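Local coordinates for small nuclear ribonucleoprotein homolog (Pyrobaculum aerophilum, PDB 1M5Q), which assembles into a 14-mer of Sm-fold subunits and, like other Sm-like proteins, probably binds RNA, at the interface of chains A and B. Sequence-based numbering; all coordinates share one arbitrary frame. Chains: chain A/B, small nuclear ribonucleoprotein homolog.

The interface of chains A and B. Residues chain A 72, 88, 90; chain B 6-7.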
loop_
_atom_site.group_PDB
_atom_site.type_symbol
_atom_site.label_atom_id
_atom_site.label_comp_id
_atom_site.label_asym_id
_atom_site.label_seq_id
_atom_site.Cartn_x
_atom_site.Cartn_y
_atom_site.Cartn_z
ATOM N N ARG A 72 -30.321 -14.043 -1.998
ATOM C CA ARG A 72 -29.599 -13.022 -2.757
ATOM C C ARG A 72 -28.977 -13.772 -3.893
ATOM O O ARG A 72 -28.853 -13.251 -4.989
ATOM C CB ARG A 72 -28.465 -12.368 -1.940
ATOM C CG ARG A 72 -28.969 -11.637 -0.750
ATOM C CD ARG A 72 -27.842 -11.472 0.222
ATOM N NE ARG A 72 -28.364 -11.375 1.559
ATOM C CZ ARG A 72 -28.815 -12.414 2.242
ATOM N NH1 ARG A 72 -28.781 -13.625 1.689
ATOM N NH2 ARG A 72 -29.303 -12.227 3.456
ATOM N N TYR A 88 -34.125 -7.868 -4.842
ATOM C CA TYR A 88 -34.100 -8.617 -3.593
ATOM C C TYR A 88 -34.632 -7.698 -2.495
ATOM O O TYR A 88 -34.173 -6.542 -2.361
ATOM C CB TYR A 88 -32.687 -9.045 -3.237
ATOM C CG TYR A 88 -32.598 -9.692 -1.838
ATOM C CD1 TYR A 88 -33.238 -10.897 -1.574
ATOM C CD2 TYR A 88 -31.898 -9.075 -0.798
ATOM C CE1 TYR A 88 -33.196 -11.478 -0.290
ATOM C CE2 TYR A 88 -31.833 -9.637 0.485
ATOM C CZ TYR A 88 -32.500 -10.833 0.721
ATOM O OH TYR A 88 -32.574 -11.331 1.959
ATOM N N GLU A 90 -34.630 -7.207 1.306
ATOM C CA GLU A 90 -34.056 -7.687 2.529
ATOM C C GLU A 90 -35.069 -7.669 3.651
ATOM O O GLU A 90 -34.984 -8.492 4.551
ATOM C CB GLU A 90 -32.811 -6.839 2.945
ATOM C CG GLU A 90 -33.097 -5.348 3.322
ATOM C CD GLU A 90 -31.768 -4.586 3.618
ATOM O OE1 GLU A 90 -31.727 -3.342 3.594
ATOM O OE2 GLU A 90 -30.737 -5.248 3.883
ATOM N N ASN B 6 -24.575 -6.099 -0.067
ATOM C CA ASN B 6 -25.052 -7.278 -0.762
ATOM C C ASN B 6 -26.559 -7.485 -0.454
ATOM O O ASN B 6 -27.265 -8.114 -1.248
ATOM C CB ASN B 6 -24.248 -8.505 -0.337
ATOM C CG ASN B 6 -24.204 -9.562 -1.412
ATOM O OD1 ASN B 6 -23.476 -9.416 -2.401
ATOM N ND2 ASN B 6 -25.000 -10.633 -1.250
ATOM N N ASN B 7 -27.034 -6.984 0.698
ATOM C CA ASN B 7 -28.447 -7.096 1.037
ATOM C C ASN B 7 -29.286 -6.090 0.267
ATOM O O ASN B 7 -30.500 -6.135 0.350
ATOM C CB ASN B 7 -28.712 -6.912 2.519
ATOM C CG ASN B 7 -28.377 -8.160 3.309
ATOM O OD1 ASN B 7 -28.671 -9.261 2.886
ATOM N ND2 ASN B 7 -27.751 -7.986 4.454
HETATM O O HOH W 1 -33.086 -5.384 -0.472
#
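B:Asn7, just past the N-terminal helix 2-6 of chain B, meets A:Arg72 of helix 71-81 and shows how one asparagine can be held from two ends, its side-chain amide by an arginine and its backbone carbonyl by a tyrosine edge and a bridging water. Its amide oxygen OD1 takes a short, nearly straight hydrogen bond from A:Arg72 NE, 2.5 Å away with 166° at the hydrogen. The acceptor lies in the guanidinium plane, while the donor is tilted 24° from the carbonyl plane of the asparagine, and the two flat groups are turned about 51° apart. The terminal nitrogen NH2 adds a weak, bent bond to the same OD1 at 3.1 Å. The arginine chain runs extended from CG to NE, which carries the guanidinium past B:Asn6 to B:Asn7; on the way its CD passes 3.3 Å from the amide nitrogen ND2 of B:Asn6. Behind it, A:Tyr88 supports the arginine within chain A: CG of A:Arg72 rests over the rim of one ring face, and the phenol OH lies over the rim of one guanidinium face.

The ring edge of A:Tyr88 faces the backbone O of B:Asn7, with CD2 3.5 Å from it. A water molecule secures that carbonyl, lying 2.8 Å from B:Asn7 O and also bonded to A:Tyr88 O and A:Glu90 N. The side chain of A:Glu90 crosses that of B:Asn7 at about a right angle, with CD 4.0 Å from B:Asn7 CB.

Arginine and water together tie the N-terminal segment of one subunit to the C-terminal region of its neighbour, a link that would help hold subunits in register within the 14-mer.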